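Local coordinates for protein hypoxanthine-guanine phosphoribosyltransferase (Thermus thermophilus, PDB 3ACD) that probably catalyses the transfer of a phosphoribosyl group from 5-phospho-alpha-D-ribose 1-diphosphate to hypoxanthine or guanine, making IMP or GMP in purine salvage, at residues L91-G95 / R96-V100; S136-Q139 / V140-I144; A154-G158 / Y159-R163. All coordinates share one frame; numbering follows the deposited sequence.

Contact 1. Residues L91-G95 / R96-V100; sequences LPIHG and RDVIV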
loop_
_atom_site.group_PDB
_atom_site.type_symbol
_atom_site.label_atom_id
_atom_site.label_comp_id
_atom_site.label_asym_id
_atom_site.label_seq_id
_atom_site.Cartn_x
_atom_site.Cartn_y
_atom_site.Cartn_z
ATOM N N LEU A 91 -0.073 -16.201 -3.344
ATOM C CA LEU A 91 1.216 -16.881 -3.351
ATOM C C LEU A 91 1.267 -17.944 -2.259
ATOM O O LEU A 91 0.635 -17.806 -1.215
ATOM C CB LEU A 91 2.354 -15.875 -3.149
ATOM C CG LEU A 91 2.718 -14.978 -4.340
ATOM C CD1 LEU A 91 1.526 -14.134 -4.758
ATOM C CD2 LEU A 91 3.887 -14.089 -3.957
ATOM N N PRO A 92 2.018 -19.030 -2.494
ATOM C CA PRO A 92 2.133 -20.111 -1.511
ATOM C C PRO A 92 2.842 -19.656 -0.242
ATOM O O PRO A 92 3.763 -18.841 -0.302
ATOM C CB PRO A 92 2.945 -21.174 -2.254
ATOM C CG PRO A 92 2.649 -20.899 -3.703
ATOM C CD PRO A 92 2.693 -19.391 -3.752
ATOM N N ILE A 93 2.410 -20.165 0.907
ATOM C CA ILE A 93 3.080 -19.805 2.149
ATOM C C ILE A 93 3.681 -21.042 2.805
ATOM O O ILE A 93 4.423 -20.936 3.779
ATOM C CB ILE A 93 2.141 -19.107 3.152
ATOM C CG1 ILE A 93 1.065 -20.073 3.636
ATOM C CG2 ILE A 93 1.525 -17.867 2.507
ATOM C CD1 ILE A 93 0.266 -19.524 4.803
ATOM N N HIS A 94 3.365 -22.219 2.274
ATOM C CA HIS A 94 3.921 -23.441 2.844
ATOM C C HIS A 94 5.437 -23.401 2.716
ATOM O O HIS A 94 5.976 -23.130 1.640
ATOM C CB HIS A 94 3.364 -24.682 2.134
ATOM C CG HIS A 94 3.924 -25.970 2.653
ATOM N ND1 HIS A 94 5.087 -26.528 2.165
ATOM C CD2 HIS A 94 3.506 -26.787 3.649
ATOM C CE1 HIS A 94 5.360 -27.632 2.837
ATOM N NE2 HIS A 94 4.417 -27.812 3.744
ATOM N N GLY A 95 6.123 -23.645 3.827
ATOM C CA GLY A 95 7.574 -23.640 3.813
ATOM C C GLY A 95 8.213 -22.265 3.744
ATOM O O GLY A 95 9.432 -22.164 3.648
ATOM N N ARG A 96 7.409 -21.204 3.787
ATOM C CA ARG A 96 7.953 -19.846 3.734
ATOM C C ARG A 96 8.060 -19.250 5.134
ATOM O O ARG A 96 7.339 -19.652 6.053
ATOM C CB ARG A 96 7.058 -18.909 2.896
ATOM C CG ARG A 96 6.947 -19.209 1.395
ATOM C CD ARG A 96 8.289 -19.128 0.677
ATOM N NE ARG A 96 8.929 -17.815 0.769
ATOM C CZ ARG A 96 8.569 -16.739 0.070
ATOM N NH1 ARG A 96 7.556 -16.799 -0.790
ATOM N NH2 ARG A 96 9.233 -15.600 0.227
ATOM N N ASP A 97 8.974 -18.298 5.291
ATOM C CA ASP A 97 9.131 -17.593 6.557
ATOM C C ASP A 97 8.242 -16.372 6.372
ATOM O O ASP A 97 8.621 -15.395 5.728
ATOM C CB ASP A 97 10.591 -17.206 6.772
ATOM C CG ASP A 97 11.467 -18.414 7.028
ATOM O OD1 ASP A 97 11.187 -19.145 8.001
ATOM O OD2 ASP A 97 12.419 -18.642 6.259
ATOM N N VAL A 98 7.040 -16.463 6.925
ATOM C CA VAL A 98 6.032 -15.421 6.800
ATOM C C VAL A 98 6.055 -14.328 7.861
ATOM O O VAL A 98 6.317 -14.581 9.038
ATOM C CB VAL A 98 4.616 -16.053 6.804
ATOM C CG1 VAL A 98 3.551 -14.973 6.638
ATOM C CG2 VAL A 98 4.508 -17.093 5.690
ATOM N N ILE A 99 5.784 -13.102 7.424
ATOM C CA ILE A 99 5.698 -11.968 8.333
ATOM C C ILE A 99 4.370 -11.285 8.035
ATOM O O ILE A 99 4.160 -10.779 6.934
ATOM C CB ILE A 99 6.824 -10.928 8.123
ATOM C CG1 ILE A 99 8.199 -11.555 8.382
ATOM C CG2 ILE A 99 6.606 -9.750 9.080
ATOM C CD1 ILE A 99 9.359 -10.598 8.120
ATOM N N VAL A 100 3.469 -11.297 9.011
ATOM C CA VAL A 100 2.168 -10.656 8.860
ATOM C C VAL A 100 2.365 -9.175 9.174
ATOM O O VAL A 100 3.025 -8.834 10.153
ATOM C CB VAL A 100 1.135 -11.239 9.853
ATOM C CG1 VAL A 100 -0.200 -10.514 9.709
ATOM C CG2 VAL A 100 0.957 -12.735 9.605
HETATM O O HOH W 1 5.798 -18.515 -1.951
#
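Arg96 lays the first methylenes of its side chain along the backbone of Pro92 and Ile93, CG resting 3.6 Å from Pro92 O and CB 3.4 Å from Ile93 O. A type II beta turn runs from Ile93 to Arg96, and it delivers the chain into strand 97-102 of the central parallel sheet. Arg96 N donates to Ile93 O at 3.0 Å and closes the turn. Gly95 suits the third position because its phi of 75° is one that glycine takes readily. Beyond the turn Val98 points back toward it, and its CG2 meets Ile93 CB at 4.0 Å; two branched aliphatic residues fit here because both are buried, Ile93 also packing on Leu118 of helix 109-119. The Arg96 chain starts beside its own backbone N (chi1 -66°), and bends at chi2 and chi3 carry the guanidinium away from the turn, where NH2 is bonded to Thr64 OG1 and Thr38 O. NH1 reaches back to Pro92 only through a water at the guanidinium edge, which accepts from Arg96 NH1 at 2.7 Å and donates to Pro92 O at 2.6 Å.

Contact 2. Residues S136-Q139 / V140-I144; sequences SRRQ and VEVPI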
loop_
_atom_site.group_PDB
_atom_site.type_symbol
_atom_site.label_atom_id
_atom_site.label_comp_id
_atom_site.label_asym_id
_atom_site.label_seq_id
_atom_site.Cartn_x
_atom_site.Cartn_y
_atom_site.Cartn_z
ATOM N N SER A 136 -4.482 -2.896 26.570
ATOM C CA SER A 136 -5.516 -2.860 27.599
ATOM C C SER A 136 -6.832 -3.404 27.051
ATOM O O SER A 136 -7.757 -3.689 27.807
ATOM C CB SER A 136 -5.713 -1.431 28.130
ATOM O OG SER A 136 -6.211 -0.550 27.139
ATOM N N ARG A 137 -6.896 -3.566 25.730
ATOM C CA ARG A 137 -8.094 -4.072 25.061
ATOM C C ARG A 137 -7.973 -5.546 24.663
ATOM O O ARG A 137 -8.942 -6.152 24.209
ATOM C CB ARG A 137 -8.367 -3.239 23.803
ATOM C CG ARG A 137 -8.852 -1.825 24.072
ATOM C CD ARG A 137 -10.371 -1.769 24.039
ATOM N NE ARG A 137 -10.873 -2.111 22.710
ATOM C CZ ARG A 137 -12.157 -2.282 22.413
ATOM N NH1 ARG A 137 -13.082 -2.143 23.353
ATOM N NH2 ARG A 137 -12.515 -2.600 21.174
ATOM N N ARG A 138 -6.788 -6.115 24.852
ATOM C CA ARG A 138 -6.510 -7.498 24.473
ATOM C C ARG A 138 -7.432 -8.543 25.109
ATOM O O ARG A 138 -7.532 -8.642 26.335
ATOM C CB ARG A 138 -5.044 -7.821 24.794
ATOM C CG ARG A 138 -4.430 -8.973 23.999
ATOM C CD ARG A 138 -4.615 -8.785 22.490
ATOM N NE ARG A 138 -4.484 -7.389 22.077
ATOM C CZ ARG A 138 -3.343 -6.707 22.048
ATOM N NH1 ARG A 138 -2.203 -7.288 22.398
ATOM N NH2 ARG A 138 -3.350 -5.428 21.694
ATOM N N GLN A 139 -8.104 -9.318 24.259
ATOM C CA GLN A 139 -9.010 -10.369 24.718
ATOM C C GLN A 139 -8.402 -11.745 24.467
ATOM O O GLN A 139 -8.755 -12.724 25.124
ATOM C CB GLN A 139 -10.360 -10.258 24.011
ATOM C CG GLN A 139 -11.068 -8.940 24.264
ATOM C CD GLN A 139 -12.488 -8.933 23.743
ATOM O OE1 GLN A 139 -12.734 -9.226 22.574
ATOM N NE2 GLN A 139 -13.434 -8.592 24.611
ATOM N N VAL A 140 -7.496 -11.816 23.499
ATOM C CA VAL A 140 -6.809 -13.058 23.178
ATOM C C VAL A 140 -5.340 -12.714 22.981
ATOM O O VAL A 140 -5.004 -11.756 22.285
ATOM C CB VAL A 140 -7.380 -13.721 21.899
ATOM C CG1 VAL A 140 -7.327 -12.756 20.732
ATOM C CG2 VAL A 140 -6.600 -14.988 21.583
ATOM N N GLU A 141 -4.463 -13.483 23.611
ATOM C CA GLU A 141 -3.039 -13.213 23.510
ATOM C C GLU A 141 -2.469 -13.596 22.151
ATOM O O GLU A 141 -2.498 -14.758 21.754
ATOM C CB GLU A 141 -2.286 -13.946 24.624
ATOM C CG GLU A 141 -0.828 -13.533 24.775
ATOM C CD GLU A 141 -0.648 -12.025 24.864
ATOM O OE1 GLU A 141 -1.403 -11.368 25.612
ATOM O OE2 GLU A 141 0.257 -11.496 24.189
ATOM N N VAL A 142 -1.964 -12.597 21.437
ATOM C CA VAL A 142 -1.360 -12.809 20.132
ATOM C C VAL A 142 0.022 -12.167 20.156
ATOM O O VAL A 142 0.236 -11.147 20.811
ATOM C CB VAL A 142 -2.202 -12.180 18.999
ATOM C CG1 VAL A 142 -3.519 -12.929 18.858
ATOM C CG2 VAL A 142 -2.466 -10.714 19.291
ATOM N N PRO A 143 0.983 -12.760 19.442
ATOM C CA PRO A 143 2.338 -12.218 19.411
ATOM C C PRO A 143 2.533 -11.059 18.439
ATOM O O PRO A 143 1.862 -10.971 17.408
ATOM C CB PRO A 143 3.165 -13.428 19.007
ATOM C CG PRO A 143 2.259 -14.086 18.005
ATOM C CD PRO A 143 0.905 -14.024 18.689
ATOM N N ILE A 144 3.444 -10.163 18.797
ATOM C CA ILE A 144 3.808 -9.039 17.950
ATOM C C ILE A 144 5.313 -8.937 18.141
ATOM O O ILE A 144 5.793 -8.433 19.160
ATOM C CB ILE A 144 3.150 -7.712 18.380
ATOM C CG1 ILE A 144 1.627 -7.850 18.391
ATOM C CG2 ILE A 144 3.546 -6.609 17.397
ATOM C CD1 ILE A 144 0.903 -6.566 18.775
HETATM O O HOH W 2 -1.333 -9.913 22.707
#
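This is a local, water-mediated contact at the surface, within the loop that leads from strand 132-133 to strand 146-150, and Arg138 carries most of it. Its side chain leaves with CG roughly anti to the backbone N (chi1 -157°) and then bends twice, wrapping the methylenes round the next peptide but one. CD comes to 3.0 Å from Val140 O and CG to 3.3 Å from the same oxygen, which also lies near the guanidinium plane at its edge. A long, flexible chain with a flat polar end suits this place, since it can fold over the backbone and still offer several N-H groups. Arg138 NH1 donates to a water 2.8 Å away, in the guanidinium plane, and that water also accepts from Val142 N at 3.0 Å. Glu141 OE2 takes a weak bond from the same water at 2.7 Å; OE2 itself stays 5.2 Å from Arg138 NH1, too far for a direct salt bridge, so any attraction is probably relayed by the water. Were this residue cut back to an alanine, Asp106 O and Ser133 OG would probably lose the partners they have in Arg138 NE and NH2, and the water one of its two N-H donors. Asp106 belongs to the IMP pocket, which makes Arg138 a second-shell residue. The loop also packs against helix 109-119, Val140 on Ser112 and the buried Val142 on Leu111, while Arg138 and Val142 both touch Val105 of strand 104-105.

Contact 3. Residues A154-G158 / Y159-R163; sequences AYVYG and YGLDR. With IMP (inosinic acid), chain B.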
loop_
_atom_site.group_PDB
_atom_site.type_symbol
_atom_site.label_atom_id
_atom_site.label_comp_id
_atom_site.label_asym_id
_atom_site.label_seq_id
_atom_site.Cartn_x
_atom_site.Cartn_y
_atom_site.Cartn_z
ATOM N N ALA A 154 -7.689 4.074 22.744
ATOM C CA ALA A 154 -8.262 5.213 22.037
ATOM C C ALA A 154 -8.473 4.839 20.574
ATOM O O ALA A 154 -7.782 3.962 20.052
ATOM C CB ALA A 154 -7.325 6.416 22.134
ATOM N N TYR A 155 -9.436 5.478 19.914
ATOM C CA TYR A 155 -9.661 5.185 18.504
ATOM C C TYR A 155 -8.726 6.076 17.707
ATOM O O TYR A 155 -8.869 7.302 17.711
ATOM C CB TYR A 155 -11.097 5.474 18.070
ATOM C CG TYR A 155 -11.352 4.987 16.657
ATOM C CD1 TYR A 155 -11.632 3.646 16.408
ATOM C CD2 TYR A 155 -11.213 5.844 15.563
ATOM C CE1 TYR A 155 -11.759 3.162 15.113
ATOM C CE2 TYR A 155 -11.338 5.369 14.256
ATOM C CZ TYR A 155 -11.608 4.025 14.041
ATOM O OH TYR A 155 -11.694 3.525 12.760
ATOM N N VAL A 156 -7.770 5.459 17.025
ATOM C CA VAL A 156 -6.803 6.200 16.233
ATOM C C VAL A 156 -7.107 6.113 14.740
ATOM O O VAL A 156 -7.853 5.244 14.288
ATOM C CB VAL A 156 -5.367 5.675 16.477
ATOM C CG1 VAL A 156 -4.996 5.831 17.949
ATOM C CG2 VAL A 156 -5.265 4.209 16.062
ATOM N N TYR A 157 -6.527 7.028 13.974
ATOM C CA TYR A 157 -6.716 7.026 12.533
ATOM C C TYR A 157 -5.579 7.785 11.867
ATOM O O TYR A 157 -4.788 8.450 12.539
ATOM C CB TYR A 157 -8.089 7.614 12.165
ATOM C CG TYR A 157 -8.321 9.045 12.595
ATOM C CD1 TYR A 157 -8.067 10.105 11.726
ATOM C CD2 TYR A 157 -8.807 9.339 13.871
ATOM C CE1 TYR A 157 -8.297 11.426 12.116
ATOM C CE2 TYR A 157 -9.036 10.655 14.270
ATOM C CZ TYR A 157 -8.779 11.692 13.388
ATOM O OH TYR A 157 -8.999 12.994 13.784
ATOM N N GLY A 158 -5.490 7.656 10.547
ATOM C CA GLY A 158 -4.424 8.293 9.798
ATOM C C GLY A 158 -3.387 7.243 9.436
ATOM O O GLY A 158 -3.436 6.124 9.946
ATOM N N TYR A 159 -2.459 7.591 8.548
ATOM C CA TYR A 159 -1.398 6.674 8.135
ATOM C C TYR A 159 -1.977 5.307 7.740
ATOM O O TYR A 159 -1.483 4.261 8.170
ATOM C CB TYR A 159 -0.384 6.512 9.283
ATOM C CG TYR A 159 0.943 5.890 8.886
ATOM C CD1 TYR A 159 1.923 6.636 8.221
ATOM C CD2 TYR A 159 1.216 4.553 9.169
ATOM C CE1 TYR A 159 3.146 6.057 7.851
ATOM C CE2 TYR A 159 2.424 3.967 8.803
ATOM C CZ TYR A 159 3.385 4.719 8.145
ATOM O OH TYR A 159 4.569 4.118 7.775
ATOM N N GLY A 160 -3.031 5.324 6.928
ATOM C CA GLY A 160 -3.646 4.083 6.482
ATOM C C GLY A 160 -4.899 3.674 7.237
ATOM O O GLY A 160 -5.792 3.036 6.673
ATOM N N LEU A 161 -4.969 4.036 8.515
ATOM C CA LEU A 161 -6.120 3.693 9.342
ATOM C C LEU A 161 -7.240 4.695 9.098
ATOM O O LEU A 161 -7.006 5.900 9.019
ATOM C CB LEU A 161 -5.726 3.667 10.823
ATOM C CG LEU A 161 -4.805 2.516 11.262
ATOM C CD1 LEU A 161 -3.455 2.635 10.576
ATOM C CD2 LEU A 161 -4.624 2.549 12.777
ATOM N N ASP A 162 -8.462 4.188 8.992
ATOM C CA ASP A 162 -9.608 5.035 8.705
ATOM C C ASP A 162 -10.506 5.417 9.866
ATOM O O ASP A 162 -10.454 4.844 10.957
ATOM C CB ASP A 162 -10.492 4.359 7.659
ATOM C CG ASP A 162 -11.260 3.179 8.234
ATOM O OD1 ASP A 162 -10.611 2.235 8.725
ATOM O OD2 ASP A 162 -12.507 3.202 8.206
ATOM N N ARG A 163 -11.340 6.406 9.580
ATOM C CA ARG A 163 -12.356 6.909 10.486
ATOM C C ARG A 163 -13.550 6.960 9.536
ATOM O O ARG A 163 -13.727 7.925 8.794
ATOM C CB ARG A 163 -11.994 8.309 10.991
ATOM C CG ARG A 163 -13.027 8.898 11.930
ATOM C CD ARG A 163 -12.513 10.135 12.653
ATOM N NE ARG A 163 -12.059 11.177 11.735
ATOM C CZ ARG A 163 -11.940 12.459 12.069
ATOM N NH1 ARG A 163 -12.246 12.857 13.298
ATOM N NH2 ARG A 163 -11.513 13.343 11.179
HETATM P P IMP B . -8.922 -6.563 16.602
HETATM O O1P IMP B . -9.825 -6.179 17.708
HETATM O O2P IMP B . -9.420 -7.949 15.969
HETATM O O3P IMP B . -7.422 -6.723 17.167
HETATM O "O5'" IMP B . -8.959 -5.386 15.488
HETATM C "C5'" IMP B . -8.800 -5.731 14.114
HETATM C "C4'" IMP B . -8.926 -4.499 13.215
HETATM O "O4'" IMP B . -9.741 -3.469 13.851
HETATM C "C3'" IMP B . -7.553 -3.809 13.042
HETATM O "O3'" IMP B . -6.753 -4.458 12.053
HETATM C "C2'" IMP B . -7.994 -2.407 12.589
HETATM O "O2'" IMP B . -8.240 -2.370 11.179
HETATM C "C1'" IMP B . -9.297 -2.181 13.375
HETATM N N9 IMP B . -9.032 -1.254 14.502
HETATM C C8 IMP B . -8.909 -1.570 15.835
HETATM N N7 IMP B . -8.671 -0.491 16.533
HETATM C C5 IMP B . -8.619 0.570 15.700
HETATM C C6 IMP B . -8.401 1.977 15.863
HETATM O O6 IMP B . -8.189 2.452 16.966
HETATM N N1 IMP B . -8.423 2.775 14.746
HETATM C C2 IMP B . -8.657 2.245 13.496
HETATM N N3 IMP B . -8.864 0.956 13.331
HETATM C C4 IMP B . -8.852 0.092 14.385
#
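Gly158 and Leu161 exchange two backbone hydrogen bonds, Gly158 N to Leu161 O at 2.8 Å and Leu161 N to Gly158 O at 3.0 Å, closing a type I' beta turn with a single antiparallel, hydrogen-bonded bridge. Glycine suits positions 158 and 160, where a CB would jam against the preceding carbonyl oxygen. A third bond comes from a side chain: Tyr155 OH donates to Asp162 O at 2.6 Å, which fixes the hydroxyl end of the ring. The stacked pair is Tyr157 and Arg163. The guanidinium lies flat on the ring, planes 13° apart, as an off-centre cation-pi contact with CZ 4.1 Å from the centroid, while CD sits over the ring face; Asp167 pairs with Arg163 NE. The apolar contact joins Val156 CG2 to Leu161 CD2 at 3.7 Å, close beside the purine. With CG anti to its backbone N (chi1 -172°), Tyr155 brings a ring face to IMP, N1 lying 3.4 Å above its plane. Val156 reads the base through its backbone: its N donates to IMP O6 at 3.0 Å, and its O accepts from IMP N1 at 2.6 Å. This donor-acceptor pair matches a 6-oxopurine, whereas adenine would offer the reverse pattern, consistent with a preference for hypoxanthine and guanine.

Overall arrangement
The three contacts come one after another along the chain, all within the phosphoribosyltransferase domain. Contact 1 leads into strand 97-102 of the parallel sheet, about 28 Å between centres from contact 3, on the opposite side of the chain's centre. Contact 2 lies between them in sequence, its centre about 23 Å from that of contact 1 and 19 Å from that of contact 3. Helix 109-119 is common ground for contacts 1 and 2, which pack on different residues of it. Contact 3 holds the purine end of IMP, while contact 2 backs residues 105-109 of its pocket. Contact 1 feeds the strand that ends at Glu102, just before Asp103, both in that pocket.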